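Local coordinates for protein DegT/DnrJ/EryC1/StrS aminotransferase (Brucella abortus 2308, PDB 4QGR) that binds pyridoxal 5'-phosphate and probably catalyses transamination, at residues H83-V87 with A126-T130; E105-V109 with Y333-A339; V120-E124 with R155-I159; V281-P285 with Y298-S302; Y323-L329 with S346-P350. All blocks are in the same frame, centred on the assembly; numbering follows the deposited sequence. Where two conformers were deposited one is given.

Contact 1 (H83-V87 with A126-T130); sequences HAVFV and AIAAT
A helix laid along the face of a sheet often meets it through one large side chain, and strand 83-87 against helix segment 126-130 is a case in point. The strand is fully extended and the helix regular; their short axes come within 10.1 Å and run nearly antiparallel, at 163°. A84 lies across from T130 (CA to CA 7.9 Å) and F86 across from I127 (7.8 Å). Along the strand, A84 comes first, a small residue that leaves room for the helix, its CB 4.0 Å from T130 CG2. V85 faces the other side of the sheet, toward V99 of helix 94-101. F86 then supplies the bulk of the contact. With chi1 near -59° (m) its ring reaches the helix: I127 CG1 sits 3.8 Å from the centroid of the F86 ring, 12° off the normal, a CH-pi contact over one face. T130 OG1 approaches the ring edge, 3.6 Å from F86 CE2, while A126 CB packs 4.0 Å from F86 CD2. T130, chi1 m, turns its hydroxyl back along its own helix, OG1 donating to A126 O at 2.9 Å, so its polar group is satisfied beside the aromatic ring. V87 again faces away from the helix. Such buried strand-to-helix packing is characteristic of the layered alpha/beta core of the large domain in fold-type I PLP-dependent enzymes.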
# COMPACT_ATOMS: atom_id res chain seq x y z
N HIS A 83 -8.94 -13.63 -18.49
CA HIS A 83 -7.96 -12.86 -19.21
C HIS A 83 -6.54 -13.32 -18.96
O HIS A 83 -6.19 -13.73 -17.83
CB HIS A 83 -8.07 -11.38 -18.87
CG HIS A 83 -9.40 -10.80 -19.17
ND1 HIS A 83 -9.92 -9.73 -18.49
CD2 HIS A 83 -10.36 -11.18 -20.06
CE1 HIS A 83 -11.12 -9.44 -18.96
NE2 HIS A 83 -11.41 -10.31 -19.91
N ALA A 84 -5.73 -13.28 -20.03
CA ALA A 84 -4.32 -13.65 -19.97
C ALA A 84 -3.42 -12.41 -20.02
O ALA A 84 -3.64 -11.49 -20.83
CB ALA A 84 -3.97 -14.57 -21.10
N VAL A 85 -2.40 -12.41 -19.19
CA VAL A 85 -1.37 -11.33 -19.19
C VAL A 85 0.01 -11.98 -19.28
O VAL A 85 0.36 -12.91 -18.48
CB VAL A 85 -1.45 -10.43 -17.94
CG1 VAL A 85 -0.35 -9.37 -17.95
CG2 VAL A 85 -2.82 -9.80 -17.76
N PHE A 86 0.81 -11.56 -20.26
CA PHE A 86 2.10 -12.21 -20.60
C PHE A 86 3.22 -11.50 -19.87
O PHE A 86 3.34 -10.28 -19.98
CB PHE A 86 2.29 -12.19 -22.14
CG PHE A 86 1.19 -12.91 -22.83
CD1 PHE A 86 -0.02 -12.26 -23.09
CD2 PHE A 86 1.26 -14.28 -23.03
CE1 PHE A 86 -1.08 -12.91 -23.63
CE2 PHE A 86 0.20 -14.95 -23.60
CZ PHE A 86 -0.97 -14.29 -23.89
N VAL A 87 3.97 -12.27 -19.07
CA VAL A 87 5.00 -11.74 -18.14
C VAL A 87 6.23 -12.63 -18.17
O VAL A 87 6.16 -13.84 -18.51
CB VAL A 87 4.44 -11.61 -16.69
CG1 VAL A 87 3.14 -10.83 -16.72
CG2 VAL A 87 4.16 -12.97 -16.05
N ALA A 126 3.46 -17.48 -27.49
CA ALA A 126 2.65 -17.64 -26.30
C ALA A 126 1.26 -17.06 -26.54
O ALA A 126 0.25 -17.67 -26.18
CB ALA A 126 3.31 -16.96 -25.10
N ILE A 127 1.20 -15.89 -27.19
CA ILE A 127 -0.08 -15.25 -27.48
C ILE A 127 -0.85 -16.13 -28.47
O ILE A 127 -2.05 -16.39 -28.27
CB ILE A 127 0.11 -13.87 -28.07
CG1 ILE A 127 0.63 -12.92 -27.00
CG2 ILE A 127 -1.20 -13.37 -28.68
CD1 ILE A 127 1.26 -11.67 -27.52
N ALA A 128 -0.16 -16.63 -29.50
CA ALA A 128 -0.81 -17.50 -30.47
C ALA A 128 -1.36 -18.79 -29.82
O ALA A 128 -2.48 -19.22 -30.15
CB ALA A 128 0.11 -17.84 -31.65
N ALA A 129 -0.59 -19.40 -28.94
CA ALA A 129 -1.06 -20.61 -28.25
C ALA A 129 -2.27 -20.33 -27.36
O ALA A 129 -3.22 -21.13 -27.31
CB ALA A 129 0.06 -21.22 -27.43
N THR A 130 -2.27 -19.18 -26.70
CA THR A 130 -3.39 -18.82 -25.86
C THR A 130 -4.63 -18.63 -26.71
O THR A 130 -5.72 -19.09 -26.34
CB THR A 130 -3.09 -17.54 -25.04
OG1 THR A 130 -1.90 -17.74 -24.28
CG2 THR A 130 -4.24 -17.23 -24.11

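Contact 2 (E105-V109 with Y333-A339); sequences EPVFV and YKHYSVA
Strand 105-109 is extended, and segment 333-339 reaches it through a type I turn from Y333 to Y336, closed by Y336 N to Y333 O at 3.2 Å. Beyond the turn the chain runs parallel to the strand, F108 beside V338 with their CA atoms 4.6 Å apart. F108 N donates to S337 O at 3.0 Å, and A339 N donates to F108 O at 2.9 Å. The bumps here are rings. P106 sets its CD-CG edge on the face of Y336 (chi1 m), CD lying 3.5 Å from the Y336 ring centroid and almost on the normal, a CH-pi contact, while E105 OE1 lies at the edge of that ring, 3.9 Å from Y336 CD1. F108, chi1 m, fills the hollow beside the turn: its CZ is 3.7 Å from Y333 CB, its CE2 is 4.3 Å from Y336 CB, and V338 CG1 lies 4.2 Å from F108 CB. This late, short and weakly bonded strand extends the large mixed sheet of the PLP-binding fold at the edge next to 105-109. The gap beside P106 is filled by water 1, which donates to E105 OE1 and P106 O, both at 2.7 Å, and accepts from S337 N at 2.9 Å. E105 OE2 forms a salt bridge with R135. The Y333 hydroxyl hydrogen-bonds to N236 of the second subunit, and A339 CB rests 4.3 Å from V109 CA.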
# COMPACT_ATOMS: atom_id res chain seq x y z
N GLU A 105 -4.88 -14.54 -15.40
CA GLU A 105 -3.81 -15.54 -15.30
C GLU A 105 -2.57 -15.01 -15.96
O GLU A 105 -2.62 -14.51 -17.06
CB GLU A 105 -4.15 -16.86 -15.99
CG GLU A 105 -5.32 -17.60 -15.41
CD GLU A 105 -5.38 -19.04 -15.88
OE1 GLU A 105 -4.41 -19.56 -16.48
OE2 GLU A 105 -6.42 -19.66 -15.67
N PRO A 106 -1.45 -15.08 -15.27
CA PRO A 106 -0.20 -14.85 -15.96
C PRO A 106 0.14 -15.99 -16.89
O PRO A 106 -0.26 -17.16 -16.66
CB PRO A 106 0.82 -14.74 -14.82
CG PRO A 106 0.25 -15.61 -13.74
CD PRO A 106 -1.26 -15.46 -13.86
N VAL A 107 0.77 -15.65 -18.01
CA VAL A 107 1.34 -16.65 -18.91
C VAL A 107 2.81 -16.33 -18.99
O VAL A 107 3.18 -15.20 -19.38
CB VAL A 107 0.69 -16.63 -20.32
CG1 VAL A 107 1.36 -17.68 -21.19
CG2 VAL A 107 -0.82 -16.78 -20.24
N PHE A 108 3.67 -17.27 -18.59
CA PHE A 108 5.10 -17.02 -18.48
C PHE A 108 5.94 -17.17 -19.74
O PHE A 108 5.80 -18.13 -20.46
CB PHE A 108 5.72 -17.90 -17.39
CG PHE A 108 5.27 -17.56 -15.99
CD1 PHE A 108 5.66 -16.39 -15.39
CD2 PHE A 108 4.54 -18.48 -15.26
CE1 PHE A 108 5.26 -16.08 -14.10
CE2 PHE A 108 4.17 -18.20 -13.96
CZ PHE A 108 4.54 -16.98 -13.38
N VAL A 109 6.77 -16.17 -20.04
CA VAL A 109 7.59 -16.13 -21.22
C VAL A 109 9.04 -16.15 -20.78
O VAL A 109 9.38 -15.55 -19.76
CB VAL A 109 7.27 -14.86 -22.04
CG1 VAL A 109 8.09 -14.87 -23.35
CG2 VAL A 109 5.79 -14.81 -22.30
N TYR A 333 2.79 -19.96 -8.25
CA TYR A 333 2.56 -19.68 -9.70
C TYR A 333 2.82 -20.84 -10.64
O TYR A 333 2.66 -20.69 -11.85
CB TYR A 333 3.43 -18.45 -10.18
CG TYR A 333 3.62 -17.40 -9.10
CD1 TYR A 333 2.63 -16.47 -8.77
CD2 TYR A 333 4.80 -17.32 -8.42
CE1 TYR A 333 2.84 -15.53 -7.72
CE2 TYR A 333 5.01 -16.41 -7.39
CZ TYR A 333 4.04 -15.53 -7.03
OH TYR A 333 4.36 -14.68 -5.95
N LYS A 334 3.22 -21.98 -10.10
CA LYS A 334 3.73 -23.05 -10.92
C LYS A 334 2.64 -23.79 -11.69
O LYS A 334 2.96 -24.58 -12.58
CB LYS A 334 4.55 -24.04 -10.07
CG LYS A 334 3.77 -24.87 -9.10
CD LYS A 334 4.73 -25.70 -8.26
CE LYS A 334 4.00 -26.62 -7.30
NZ LYS A 334 5.03 -27.53 -6.70
N HIS A 335 1.38 -23.56 -11.35
CA HIS A 335 0.29 -24.13 -12.13
C HIS A 335 -0.22 -23.28 -13.29
O HIS A 335 -1.03 -23.74 -14.09
CB HIS A 335 -0.82 -24.59 -11.16
CG HIS A 335 -0.35 -25.71 -10.26
ND1 HIS A 335 0.09 -26.93 -10.75
CD2 HIS A 335 -0.14 -25.76 -8.92
CE1 HIS A 335 0.51 -27.69 -9.75
NE2 HIS A 335 0.39 -26.99 -8.63
N TYR A 336 0.29 -22.06 -13.41
CA TYR A 336 -0.08 -21.19 -14.55
C TYR A 336 0.65 -21.66 -15.82
O TYR A 336 1.64 -22.39 -15.75
CB TYR A 336 0.20 -19.70 -14.25
CG TYR A 336 -0.73 -19.13 -13.21
CD1 TYR A 336 -2.10 -19.08 -13.43
CD2 TYR A 336 -0.24 -18.58 -12.01
CE1 TYR A 336 -2.95 -18.55 -12.47
CE2 TYR A 336 -1.09 -18.02 -11.08
CZ TYR A 336 -2.45 -18.00 -11.31
OH TYR A 336 -3.32 -17.46 -10.39
N SER A 337 0.12 -21.26 -16.98
CA SER A 337 0.67 -21.74 -18.24
C SER A 337 1.99 -21.06 -18.58
O SER A 337 2.28 -19.93 -18.12
CB SER A 337 -0.32 -21.57 -19.38
OG SER A 337 -1.56 -22.16 -19.08
N VAL A 338 2.78 -21.78 -19.37
CA VAL A 338 4.07 -21.26 -19.83
C VAL A 338 4.12 -21.33 -21.34
O VAL A 338 3.52 -22.18 -21.97
CB VAL A 338 5.31 -21.98 -19.21
CG1 VAL A 338 5.18 -22.07 -17.69
CG2 VAL A 338 5.50 -23.37 -19.79
N ALA A 339 4.83 -20.40 -21.92
CA ALA A 339 4.94 -20.29 -23.35
C ALA A 339 5.41 -21.62 -23.99
O ALA A 339 6.11 -22.40 -23.36
CB ALA A 339 5.90 -19.16 -23.70
O HOH W 1 -1.88 -19.19 -17.30
O HOH W 2 -3.51 -22.19 -15.54

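Contact 3 (V120-E124 with R155-I159); sequences VEQLE and RITAI
Neighbouring helices on one face of an alpha/beta sheet tend to run side by side, and segments 120-124 and 155-159 follow this rule in the large PLP-binding domain. Both are alpha-helical; their short axes lie 9.9 Å apart at closest approach and 11° from parallel. V120 stands beside I156 (CA to CA 6.2 Å) and E124 beside I159 (6.5 Å). I159 and V120 have the largest buried areas. I159, chi1 m and chi2 t, pushes its CD1 against the first turn of the facing helix, 3.5 Å from V120 CG1 and 3.4 Å from V120 O. V120, chi1 t, divides its methyls between neighbours: CG2 meets I156 CG1 at 3.8 Å, and CG1 touches R155 CB at 3.7 Å. L123 extends the apolar seam, its CD2 3.9 Å from I156 CG2 and 4.0 Å from I159 CD1. R155, third in buried area, marks the exposed border. Its CB points toward the other helix, and the chain runs out past V120, which lies over one face of the guanidinium. E121 starts away from R155 but folds back through chi1 m and chi2 p, completing a salt bridge in which R155 NH2 donates to E121 OE2 at 2.6 Å.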
# COMPACT_ATOMS: atom_id res chain seq x y z
N VAL A 120 11.08 -11.95 -27.32
CA VAL A 120 9.99 -11.45 -28.15
C VAL A 120 9.35 -12.53 -29.02
O VAL A 120 8.11 -12.55 -29.21
CB VAL A 120 10.53 -10.30 -29.00
CG1 VAL A 120 9.56 -9.97 -30.13
CG2 VAL A 120 10.81 -9.14 -28.04
N GLU A 121 10.17 -13.40 -29.60
CA GLU A 121 9.64 -14.44 -30.47
C GLU A 121 8.74 -15.37 -29.68
O GLU A 121 7.67 -15.81 -30.17
CB GLU A 121 10.75 -15.28 -31.11
CG GLU A 121 11.49 -14.57 -32.23
CD GLU A 121 12.59 -13.62 -31.78
OE1 GLU A 121 12.94 -13.57 -30.56
OE2 GLU A 121 13.09 -12.90 -32.68
N GLN A 122 9.17 -15.69 -28.47
CA GLN A 122 8.39 -16.59 -27.63
C GLN A 122 7.13 -15.92 -27.10
O GLN A 122 6.12 -16.58 -26.96
CB GLN A 122 9.23 -17.16 -26.49
CG GLN A 122 8.59 -18.45 -25.97
CD GLN A 122 9.16 -18.96 -24.68
OE1 GLN A 122 9.60 -18.19 -23.81
NE2 GLN A 122 9.10 -20.27 -24.51
N LEU A 123 7.17 -14.61 -26.83
CA LEU A 123 5.96 -13.86 -26.52
C LEU A 123 4.90 -14.06 -27.62
O LEU A 123 3.73 -14.34 -27.34
CB LEU A 123 6.29 -12.38 -26.41
CG LEU A 123 5.16 -11.38 -26.33
CD1 LEU A 123 4.29 -11.65 -25.11
CD2 LEU A 123 5.60 -9.90 -26.37
N GLU A 124 5.32 -13.85 -28.85
CA GLU A 124 4.44 -14.03 -29.99
C GLU A 124 3.81 -15.43 -30.02
O GLU A 124 2.60 -15.60 -30.24
CB GLU A 124 5.20 -13.69 -31.30
CG GLU A 124 4.29 -13.59 -32.53
CD GLU A 124 4.95 -12.85 -33.69
OE1 GLU A 124 6.02 -13.30 -34.17
OE2 GLU A 124 4.43 -11.81 -34.12
N ARG A 155 9.77 -4.22 -30.88
CA ARG A 155 9.26 -5.52 -31.29
C ARG A 155 8.06 -6.00 -30.43
O ARG A 155 7.12 -6.64 -30.95
CB ARG A 155 10.38 -6.53 -31.32
CG ARG A 155 11.47 -6.10 -32.31
CD ARG A 155 12.64 -7.05 -32.33
NE ARG A 155 12.22 -8.29 -32.96
CZ ARG A 155 12.74 -9.48 -32.70
NH1 ARG A 155 13.73 -9.61 -31.83
NH2 ARG A 155 12.25 -10.55 -33.33
N ILE A 156 8.11 -5.71 -29.13
CA ILE A 156 6.99 -6.05 -28.26
C ILE A 156 5.71 -5.30 -28.65
O ILE A 156 4.63 -5.88 -28.71
CB ILE A 156 7.36 -5.79 -26.77
CG1 ILE A 156 8.44 -6.76 -26.34
CG2 ILE A 156 6.16 -6.03 -25.85
CD1 ILE A 156 8.96 -6.47 -24.96
N THR A 157 5.85 -4.01 -28.95
CA THR A 157 4.70 -3.22 -29.34
C THR A 157 4.19 -3.68 -30.72
O THR A 157 2.95 -3.73 -30.94
CB THR A 157 5.08 -1.73 -29.34
OG1 THR A 157 5.66 -1.43 -28.07
CG2 THR A 157 3.87 -0.81 -29.64
N ALA A 158 5.09 -4.06 -31.62
CA ALA A 158 4.62 -4.58 -32.91
C ALA A 158 3.68 -5.79 -32.70
O ALA A 158 2.65 -5.91 -33.34
CB ALA A 158 5.77 -4.97 -33.82
N ILE A 159 4.02 -6.65 -31.74
CA ILE A 159 3.17 -7.78 -31.41
C ILE A 159 1.83 -7.34 -30.81
O ILE A 159 0.76 -7.79 -31.22
CB ILE A 159 3.91 -8.76 -30.47
CG1 ILE A 159 5.00 -9.50 -31.23
CG2 ILE A 159 2.93 -9.78 -29.92
CD1 ILE A 159 6.08 -10.04 -30.36

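Contact 4 (V281-P285 with Y298-S302); sequences VVKVP and YSIES
A loop can pair with a strand for a single bridge yet be well held by its surroundings. Segment 281-285 is extended from V282 on and runs roughly opposite to 298-302, their end-to-end directions 149° apart. Y298, chi1 t, opens the second segment by offering a ring face to P285, whose CG is 3.9 Å from the Y298 ring centroid in a CH-pi contact; the Y298 hydroxyl bonds to N275. S299 O meets P285 CD at 3.3 Å and takes a hydrogen bond from water 3 at 2.9 Å. I300 packs its CD1 4.1 Å from V282 CG2, and its CA lies 3.2 Å from K283 O. E301 forms the antiparallel hydrogen-bonded pair with K283, CA to CA 5.0 Å: K283 N donates to E301 O and E301 N to K283 O, each at 3.0 Å. S302 ends the walk, CB 3.8 Å from V282 CG1. The bridge adds the loop to the antiparallel pair 298-301/353-356 in the C-terminal part of the chain after helix 247-278. K283 NZ and E301 OE2 form a salt bridge at 3.6 Å, but K283 also pairs with D114, and E301 pairs with R352 and hydrogen-bonds to Y116, implying a shared polar and ionic network.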
# COMPACT_ATOMS: atom_id res chain seq x y z
N VAL A 281 36.95 -13.38 -18.16
CA VAL A 281 36.84 -14.43 -17.16
C VAL A 281 35.38 -14.77 -16.77
O VAL A 281 35.13 -15.85 -16.26
CB VAL A 281 37.62 -14.10 -15.87
CG1 VAL A 281 39.12 -14.16 -16.12
CG2 VAL A 281 37.22 -12.75 -15.28
N VAL A 282 34.44 -13.84 -16.98
CA VAL A 282 33.04 -14.11 -16.73
C VAL A 282 32.20 -13.46 -17.83
O VAL A 282 32.70 -12.67 -18.60
CB VAL A 282 32.54 -13.58 -15.36
CG1 VAL A 282 33.19 -14.36 -14.21
CG2 VAL A 282 32.75 -12.09 -15.21
N LYS A 283 30.92 -13.80 -17.88
CA LYS A 283 30.02 -13.21 -18.83
C LYS A 283 29.50 -11.91 -18.26
O LYS A 283 28.92 -11.89 -17.19
CB LYS A 283 28.91 -14.19 -19.16
CG LYS A 283 27.89 -13.72 -20.17
CD LYS A 283 27.10 -14.92 -20.71
CE LYS A 283 26.16 -14.54 -21.83
NZ LYS A 283 25.28 -13.45 -21.40
N VAL A 284 29.72 -10.82 -18.99
CA VAL A 284 29.41 -9.49 -18.48
C VAL A 284 28.17 -8.92 -19.18
O VAL A 284 27.87 -9.27 -20.32
CB VAL A 284 30.61 -8.50 -18.58
CG1 VAL A 284 31.80 -8.99 -17.76
CG2 VAL A 284 31.02 -8.24 -20.02
N PRO A 285 27.44 -8.06 -18.49
CA PRO A 285 26.26 -7.43 -19.05
C PRO A 285 26.62 -6.28 -20.01
O PRO A 285 26.68 -5.12 -19.63
CB PRO A 285 25.51 -6.96 -17.80
CG PRO A 285 26.62 -6.62 -16.82
CD PRO A 285 27.65 -7.68 -17.06
N TYR A 298 24.26 -5.13 -11.13
CA TYR A 298 25.34 -5.42 -12.08
C TYR A 298 25.51 -6.93 -12.03
O TYR A 298 26.04 -7.47 -11.05
CB TYR A 298 26.62 -4.69 -11.73
CG TYR A 298 27.71 -5.03 -12.74
CD1 TYR A 298 28.52 -6.16 -12.56
CD2 TYR A 298 27.82 -4.34 -13.91
CE1 TYR A 298 29.49 -6.52 -13.52
CE2 TYR A 298 28.78 -4.70 -14.89
CZ TYR A 298 29.58 -5.81 -14.69
OH TYR A 298 30.54 -6.18 -15.62
N SER A 299 24.96 -7.61 -13.03
CA SER A 299 24.81 -9.05 -13.01
C SER A 299 25.69 -9.75 -14.05
O SER A 299 25.54 -9.50 -15.26
CB SER A 299 23.35 -9.41 -13.23
OG SER A 299 22.51 -8.91 -12.17
N ILE A 300 26.52 -10.66 -13.55
CA ILE A 300 27.45 -11.46 -14.35
C ILE A 300 27.01 -12.92 -14.33
O ILE A 300 26.14 -13.28 -13.55
CB ILE A 300 28.90 -11.38 -13.82
CG1 ILE A 300 28.98 -11.91 -12.39
CG2 ILE A 300 29.35 -9.94 -13.93
CD1 ILE A 300 30.33 -12.34 -11.92
N GLU A 301 27.59 -13.74 -15.19
CA GLU A 301 27.46 -15.18 -15.05
C GLU A 301 28.84 -15.78 -14.94
O GLU A 301 29.75 -15.37 -15.63
CB GLU A 301 26.71 -15.81 -16.22
CG GLU A 301 25.31 -15.29 -16.42
CD GLU A 301 24.73 -15.67 -17.77
OE1 GLU A 301 24.99 -16.78 -18.22
OE2 GLU A 301 24.03 -14.85 -18.36
N SER A 302 29.00 -16.76 -14.07
CA SER A 302 30.28 -17.38 -13.82
C SER A 302 30.20 -18.89 -13.73
O SER A 302 29.23 -19.41 -13.20
CB SER A 302 30.84 -16.85 -12.50
OG SER A 302 32.07 -17.44 -12.17
O HOH W 3 25.76 -10.74 -17.87

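Contact 5 (Y323-L329 with S346-P350); sequences YVKPLHL and SESLP
The loop that brings Y323 beside the pyridoxal phosphate site rests its other side on a short helix and the residues that follow it, and this contact is that backing. Y323 follows a cis peptide bond; with chi1 m its ring leads away from segment 346-350, its side chain coming within about 4 Å of the cofactor (nearest atoms), and its hydroxyl hydrogen-bonds to Q173, a cofactor-binding residue. The loop backbone behind it meets P350: Y323 O is 3.4 Å from P350 CG, and V324 O is 3.3 Å from P350 CB. V324 and P350 thus stand closest in backbone, CA to CA 5.1 Å, and P326 faces S346 at 6.2 Å. Two prolines touch, P326 CD to P350 CG at 4.0 Å, and P326 CG lies 3.5 Å from S346 O. The chain enters a 3-10 turn over 327-329, L329 N hydrogen-bonding to P326 O at 3.0 Å. From this turn H328, chi1 p, projects toward the helix, and E347, chi1 m and chi2 t, extends to meet it: H328 NE2 donates to E347 OE2 at 2.8 Å, nearly straight at 175°. The other ring nitrogen, H328 ND1, hydrogen-bonds to S89, and S346 OG to D110, so both residues are tied to the large domain. The His-carboxylate hydrogen bond thus holds to the helix a loop that reaches the cofactor site of the fold-type I fold.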
# COMPACT_ATOMS: atom_id res chain seq x y z
N TYR A 323 17.96 -14.31 -9.89
CA TYR A 323 16.99 -14.74 -8.89
C TYR A 323 17.22 -16.21 -8.67
O TYR A 323 17.58 -16.96 -9.59
CB TYR A 323 15.56 -14.52 -9.39
CG TYR A 323 15.23 -13.07 -9.52
CD1 TYR A 323 14.74 -12.37 -8.46
CD2 TYR A 323 15.43 -12.40 -10.73
CE1 TYR A 323 14.49 -11.01 -8.55
CE2 TYR A 323 15.17 -11.05 -10.84
CZ TYR A 323 14.68 -10.37 -9.75
OH TYR A 323 14.42 -9.02 -9.80
N VAL A 324 17.00 -16.63 -7.43
CA VAL A 324 17.26 -17.99 -7.06
C VAL A 324 16.25 -18.97 -7.65
O VAL A 324 16.63 -20.08 -8.01
CB VAL A 324 17.32 -18.12 -5.51
CG1 VAL A 324 17.37 -19.55 -5.08
CG2 VAL A 324 18.57 -17.39 -5.01
N LYS A 325 14.99 -18.55 -7.70
CA LYS A 325 13.89 -19.38 -8.17
C LYS A 325 13.03 -18.53 -9.09
O LYS A 325 12.43 -17.57 -8.63
CB LYS A 325 13.05 -19.90 -6.97
CG LYS A 325 12.82 -21.37 -7.01
CD LYS A 325 12.10 -21.91 -5.80
CE LYS A 325 11.06 -22.93 -6.23
NZ LYS A 325 11.09 -24.12 -5.33
N PRO A 326 13.03 -18.83 -10.40
CA PRO A 326 12.10 -18.08 -11.28
C PRO A 326 10.65 -18.33 -10.89
O PRO A 326 10.33 -19.35 -10.31
CB PRO A 326 12.43 -18.62 -12.67
CG PRO A 326 12.90 -20.01 -12.43
CD PRO A 326 13.68 -19.94 -11.11
N LEU A 327 9.79 -17.39 -11.21
CA LEU A 327 8.43 -17.43 -10.76
C LEU A 327 7.70 -18.70 -11.13
O LEU A 327 6.92 -19.20 -10.32
CB LEU A 327 7.67 -16.19 -11.27
CG LEU A 327 8.23 -14.86 -10.75
CD1 LEU A 327 7.25 -13.73 -11.10
CD2 LEU A 327 8.50 -14.83 -9.24
N HIS A 328 7.92 -19.20 -12.34
CA HIS A 328 7.14 -20.33 -12.80
C HIS A 328 7.43 -21.59 -12.00
O HIS A 328 6.68 -22.56 -12.10
CB HIS A 328 7.32 -20.60 -14.29
CG HIS A 328 8.62 -21.25 -14.64
ND1 HIS A 328 9.82 -20.58 -14.61
CD2 HIS A 328 8.90 -22.51 -15.04
CE1 HIS A 328 10.79 -21.39 -15.00
NE2 HIS A 328 10.25 -22.57 -15.27
N LEU A 329 8.52 -21.59 -11.25
CA LEU A 329 8.83 -22.74 -10.40
C LEU A 329 8.41 -22.54 -8.96
O LEU A 329 8.53 -23.47 -8.16
CB LEU A 329 10.32 -23.08 -10.48
CG LEU A 329 10.80 -23.49 -11.86
CD1 LEU A 329 12.31 -23.64 -11.74
CD2 LEU A 329 10.14 -24.72 -12.45
N SER A 346 15.38 -19.10 -18.15
CA SER A 346 14.94 -18.79 -16.79
C SER A 346 15.32 -19.91 -15.80
O SER A 346 15.66 -19.64 -14.63
CB SER A 346 13.44 -18.58 -16.77
OG SER A 346 13.07 -17.41 -17.53
N GLU A 347 15.27 -21.16 -16.24
CA GLU A 347 15.57 -22.25 -15.33
C GLU A 347 17.07 -22.44 -15.04
O GLU A 347 17.44 -22.92 -13.96
CB GLU A 347 14.94 -23.55 -15.87
CG GLU A 347 13.44 -23.54 -15.73
CD GLU A 347 12.77 -24.82 -16.19
OE1 GLU A 347 13.51 -25.80 -16.51
OE2 GLU A 347 11.52 -24.87 -16.21
N SER A 348 17.90 -22.15 -16.02
CA SER A 348 19.34 -22.35 -15.88
C SER A 348 20.12 -21.15 -15.32
O SER A 348 21.16 -21.32 -14.68
CB SER A 348 19.96 -22.78 -17.20
OG SER A 348 19.75 -21.79 -18.16
N LEU A 349 19.63 -19.93 -15.55
CA LEU A 349 20.33 -18.76 -15.00
C LEU A 349 20.62 -18.78 -13.51
O LEU A 349 21.70 -18.29 -13.12
CB LEU A 349 19.57 -17.46 -15.31
CG LEU A 349 19.80 -16.92 -16.69
CD1 LEU A 349 18.87 -15.76 -16.95
CD2 LEU A 349 21.27 -16.49 -16.85
N PRO A 350 19.67 -19.23 -12.67
CA PRO A 350 19.93 -19.31 -11.24
C PRO A 350 21.17 -20.10 -10.85
O PRO A 350 21.68 -19.89 -9.74
CB PRO A 350 18.66 -19.96 -10.66
CG PRO A 350 17.59 -19.63 -11.63
CD PRO A 350 18.30 -19.67 -12.97

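From the N terminus, strand 83-87 opens contact 1 and strand 105-109 opens contact 2. Contact 1 closes at helix 120-133, where contact 3 also begins, so contacts 1 and 3 cross and share that helix; contact 3 closes at 155-159. Contact 2 stays open longer, enclosing contacts 3 and 4 before it closes at 333-339, and it crosses contact 1. Contact 4 is a short closure after helix 247-278. Contact 5 opens at 323-329, before contact 2 closes, and ends at 346-350, so these two cross. Contacts 1 and 2 share the large sheet, and contact 3 joins two helices beside it; contacts 4 and 5 touch through E301 and L349, joining strand 298-301 to 346-350.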